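Local coordinates for protein telomeric DNA-binding factor trf1 (Schizosaccharomyces pombe, PDB 6K5S) that probably binds telomeric DNA as a TRF-family factor, the part crystallised being its helical domain, at residues K174-Y177 with V178-Q181; F113-D116 with E117-I120. All blocks are in the same frame, centred on the assembly; numbering follows the deposited sequence.

Contact 1. Residues K174-Y177 with V178-Q181; sequences KLTY and VEKQ
The side chain of Y177 lies over the aliphatic part of Q181, one turn further along helix 177-195. Its ring turns one face to Q181 CG, which sits 4.0 Å from the centroid of the Y177 ring, a CH-pi contact displaced toward the rim. The Q181 amide plane is tilted 31° from the ring, and it is CG that makes the contact. The polar centre of the contact is the pair T176 and E179. T176 OG1, held between its own backbone N and carbonyl carbon (chi1 76°), faces into the first turn and accepts from E179 N at 3.1 Å. In return, E179 swings its carboxylate back to T176: the amide N of T176 points almost straight at E179 OE1, 2.9 Å away with an N-H...O angle of 175°, and meets it from above the carboxylate plane. The same OE1 takes a salt bridge from R167, so one oxygen ties the helix start to the preceding chain. With an alanine at E179 the T176 amide would probably lose its acceptor and R167 this salt bridge. Beside this polar pair, L175 CB presses on K180 CG at a tight 3.5 Å, and L175 also touches A160 and L164 of helix 159-166. K180, bent at its last two torsions, folds over the T176 carbonyl while its amide N donates to T176 O at 3.0 Å. Q181 N repeats the pattern to Y177 O, and regular helical bonding is under way. The reciprocal bonds of T176 and E179 are those of a capping box, with T176 as N-cap of helix 177-195.

Contact 2. Residues F113-D116 with E117-I120; sequences FAPD and ESNI
A114 and I120 meet through single methyl groups: A114 CB lies 3.5 Å from I120 CD1, closer than carbons usually pack, and both residues are buried. I120 sends CG1 away from its carbonyl carbon to lie beside its backbone N (chi1 -57°), and a further bend at chi2 carries the end methyl toward the alanine. Next to this pair, S118 OG rests 3.4 Å from A114 CA. The same hydroxyl lies 3.3 Å from P115 O in a weak hydrogen bond, having another acceptor within reach. The turn itself is gripped no more firmly, since S118 N reaches P115 O at 3.4 Å with an N-H...O angle of 157°, again weak. That backbone bond closes a type I' beta turn from P115 to S118, in which D116 and E117 both adopt positive phi, uncommon for residues with side chains.

The solvent side is looser. D116 and E117 stand at the exposed corner, where their CB atoms set out away from the opposing residues, with little but their own neighbouring backbone atoms to touch across the turn. A water bridges the opening: it accepts from E117 N at 2.7 Å and donates weakly to A114 O at 3.4 Å. The D116 carboxylate finds its partner beyond the turn, in a salt bridge to R83 of helix 76-94, while E117 packs against R167 and N168. R166, at the end of helix 159-166, donates to both A114 O and S118 O, tying the two halves of the loop together. Helix 102-113 ends just before the turn, its last residue F113 buried against helices 76-94, 122-141 and 208-222; A114 touches Q124 of helix 122-141, and the chain beyond I120 leads into that same helix.

Overall arrangement
Both contacts are short-range features at helix ends, contact 1 where helix 177-195 starts and contact 2 in the loop joining helices 102-113 and 122-141. Contact 1 is a surface contact, its centre about 22 Å from the chain centre; contact 2, at about 14 Å, is partly buried. Their chemistry follows: regular, fairly straight hydrogen bonds set the first, whereas the second has within its own residues weak bonds, a water and a methyl pair, and outside arginines supply stronger ties. R166 bonds contact 2, whereas R167 bonds contact 1 and also touches E117 of contact 2. The two touch directly, with V178 CG1 lying 3.2 Å from I120 O, so the helix start packs against the loop.

Contact 1. Residues K174-Y177 with V178-Q181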
loop_
_atom_site.group_PDB
_atom_site.type_symbol
_atom_site.label_atom_id
_atom_site.label_comp_id
_atom_site.label_asym_id
_atom_site.label_seq_id
_atom_site.Cartn_x
_atom_site.Cartn_y
_atom_site.Cartn_z
ATOM N N LYS A 174 6.767 44.721 -5.132
ATOM C CA LYS A 174 6.714 43.582 -4.223
ATOM C C LYS A 174 6.250 42.332 -4.964
ATOM O O LYS A 174 6.866 41.271 -4.844
ATOM C CB LYS A 174 5.782 43.866 -3.041
ATOM C CG LYS A 174 6.502 44.172 -1.735
ATOM C CD LYS A 174 7.436 43.050 -1.336
ATOM C CE LYS A 174 8.189 43.392 -0.058
ATOM N NZ LYS A 174 8.733 44.779 -0.087
ATOM N N LEU A 175 5.167 42.464 -5.730
ATOM C CA LEU A 175 4.602 41.343 -6.471
ATOM C C LEU A 175 5.423 41.047 -7.720
ATOM O O LEU A 175 5.989 41.948 -8.341
ATOM C CB LEU A 175 3.157 41.644 -6.870
ATOM C CG LEU A 175 2.042 40.859 -6.187
ATOM C CD1 LEU A 175 2.141 41.004 -4.688
ATOM C CD2 LEU A 175 0.711 41.363 -6.681
ATOM N N THR A 176 5.490 39.770 -8.087
ATOM C CA THR A 176 6.181 39.405 -9.315
ATOM C C THR A 176 5.302 39.703 -10.527
ATOM O O THR A 176 4.105 39.973 -10.410
ATOM C CB THR A 176 6.587 37.924 -9.307
ATOM O OG1 THR A 176 5.436 37.104 -9.554
ATOM C CG2 THR A 176 7.206 37.541 -7.974
ATOM N N TYR A 177 5.918 39.662 -11.712
ATOM C CA TYR A 177 5.173 39.947 -12.932
ATOM C C TYR A 177 4.063 38.924 -13.142
ATOM O O TYR A 177 2.914 39.288 -13.415
ATOM C CB TYR A 177 6.126 39.984 -14.132
ATOM C CG TYR A 177 5.443 40.138 -15.482
ATOM C CD1 TYR A 177 5.042 41.390 -15.946
ATOM C CD2 TYR A 177 5.220 39.033 -16.303
ATOM C CE1 TYR A 177 4.431 41.535 -17.184
ATOM C CE2 TYR A 177 4.607 39.168 -17.540
ATOM C CZ TYR A 177 4.216 40.420 -17.973
ATOM O OH TYR A 177 3.608 40.555 -19.201
ATOM N N VAL A 178 4.386 37.636 -12.996
ATOM C CA VAL A 178 3.379 36.584 -13.136
ATOM C C VAL A 178 2.246 36.795 -12.139
ATOM O O VAL A 178 1.062 36.700 -12.484
ATOM C CB VAL A 178 4.030 35.200 -12.964
ATOM C CG1 VAL A 178 2.975 34.123 -12.777
ATOM C CG2 VAL A 178 4.912 34.882 -14.161
ATOM N N GLU A 179 2.596 37.106 -10.889
ATOM C CA GLU A 179 1.581 37.301 -9.858
ATOM C C GLU A 179 0.613 38.421 -10.236
ATOM O O GLU A 179 -0.614 38.256 -10.146
ATOM C CB GLU A 179 2.254 37.578 -8.514
ATOM C CG GLU A 179 2.703 36.309 -7.774
ATOM C CD GLU A 179 3.733 36.582 -6.681
ATOM O OE1 GLU A 179 4.119 37.763 -6.486
ATOM O OE2 GLU A 179 4.163 35.614 -6.014
ATOM N N LYS A 180 1.142 39.565 -10.685
ATOM C CA LYS A 180 0.256 40.657 -11.075
ATOM C C LYS A 180 -0.532 40.324 -12.334
ATOM O O LYS A 180 -1.683 40.751 -12.465
ATOM C CB LYS A 180 1.051 41.954 -11.248
ATOM C CG LYS A 180 1.924 42.256 -10.043
ATOM C CD LYS A 180 2.631 43.610 -10.123
ATOM C CE LYS A 180 3.981 43.479 -10.804
ATOM N NZ LYS A 180 3.808 43.521 -12.286
ATOM N N GLN A 181 0.043 39.541 -13.249
ATOM C CA GLN A 181 -0.732 39.088 -14.403
ATOM C C GLN A 181 -1.893 38.191 -13.977
ATOM O O GLN A 181 -3.000 38.276 -14.535
ATOM C CB GLN A 181 0.172 38.354 -15.389
ATOM C CG GLN A 181 0.977 39.270 -16.280
ATOM C CD GLN A 181 0.095 40.250 -17.014
ATOM O OE1 GLN A 181 -0.878 39.855 -17.662
ATOM N NE2 GLN A 181 0.417 41.537 -16.908
#

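Contact 2. Residues F113-D116 with E117-I120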
loop_
_atom_site.group_PDB
_atom_site.type_symbol
_atom_site.label_atom_id
_atom_site.label_comp_id
_atom_site.label_asym_id
_atom_site.label_seq_id
_atom_site.Cartn_x
_atom_site.Cartn_y
_atom_site.Cartn_z
ATOM N N PHE A 113 0.262 22.781 -6.285
ATOM C CA PHE A 113 0.979 22.990 -7.537
ATOM C C PHE A 113 2.195 23.888 -7.401
ATOM O O PHE A 113 3.077 23.828 -8.262
ATOM C CB PHE A 113 0.034 23.581 -8.596
ATOM C CG PHE A 113 -1.001 22.608 -9.081
ATOM C CD1 PHE A 113 -2.182 22.447 -8.391
ATOM C CD2 PHE A 113 -0.780 21.845 -10.221
ATOM C CE1 PHE A 113 -3.146 21.547 -8.831
ATOM C CE2 PHE A 113 -1.730 20.940 -10.671
ATOM C CZ PHE A 113 -2.916 20.783 -9.969
ATOM N N ALA A 114 2.268 24.704 -6.349
ATOM C CA ALA A 114 3.422 25.567 -6.080
ATOM C C ALA A 114 3.830 25.449 -4.609
ATOM O O ALA A 114 3.782 26.417 -3.842
ATOM C CB ALA A 114 3.105 27.012 -6.452
ATOM N N PRO A 115 4.204 24.259 -4.174
ATOM C CA PRO A 115 4.520 24.065 -2.757
ATOM C C PRO A 115 5.866 24.682 -2.415
ATOM O O PRO A 115 6.693 24.961 -3.286
ATOM C CB PRO A 115 4.546 22.541 -2.606
ATOM C CG PRO A 115 4.947 22.061 -3.962
ATOM C CD PRO A 115 4.401 23.032 -4.968
ATOM N N ASP A 116 6.050 24.947 -1.119
ATOM C CA ASP A 116 7.347 25.342 -0.562
ATOM C C ASP A 116 7.817 26.703 -1.083
ATOM O O ASP A 116 9.004 26.904 -1.349
ATOM C CB ASP A 116 8.404 24.266 -0.828
ATOM C CG ASP A 116 7.981 22.898 -0.332
ATOM O OD1 ASP A 116 7.332 22.829 0.732
ATOM O OD2 ASP A 116 8.291 21.890 -1.010
ATOM N N GLU A 117 6.887 27.648 -1.208
ATOM C CA GLU A 117 7.160 29.033 -1.596
ATOM C C GLU A 117 7.863 29.145 -2.935
ATOM O O GLU A 117 8.531 30.140 -3.210
ATOM C CB GLU A 117 7.946 29.761 -0.502
ATOM C CG GLU A 117 7.309 29.527 0.842
ATOM C CD GLU A 117 8.081 30.124 1.991
ATOM O OE1 GLU A 117 9.096 30.811 1.748
ATOM O OE2 GLU A 117 7.664 29.893 3.141
ATOM N N SER A 118 7.705 28.150 -3.793
ATOM C CA SER A 118 8.276 28.221 -5.121
ATOM C C SER A 118 7.696 29.409 -5.901
ATOM O O SER A 118 6.695 30.031 -5.511
ATOM C CB SER A 118 8.036 26.902 -5.855
ATOM O OG SER A 118 6.659 26.679 -6.096
ATOM N N ASN A 119 8.357 29.736 -7.012
ATOM C CA ASN A 119 7.892 30.809 -7.884
ATOM C C ASN A 119 6.590 30.408 -8.565
ATOM O O ASN A 119 6.490 29.316 -9.127
ATOM C CB ASN A 119 8.944 31.128 -8.949
ATOM C CG ASN A 119 10.101 31.930 -8.406
ATOM O OD1 ASN A 119 10.037 32.467 -7.298
ATOM N ND2 ASN A 119 11.173 32.025 -9.188
ATOM N N ILE A 120 5.592 31.283 -8.528
ATOM C CA ILE A 120 4.360 31.024 -9.267
ATOM C C ILE A 120 4.604 31.284 -10.747
ATOM O O ILE A 120 5.099 32.351 -11.125
ATOM C CB ILE A 120 3.208 31.890 -8.749
ATOM C CG1 ILE A 120 2.994 31.654 -7.255
ATOM C CG2 ILE A 120 1.934 31.554 -9.521
ATOM C CD1 ILE A 120 2.364 30.345 -6.979
HETATM O O HOH W 1 4.229 27.542 -0.620
#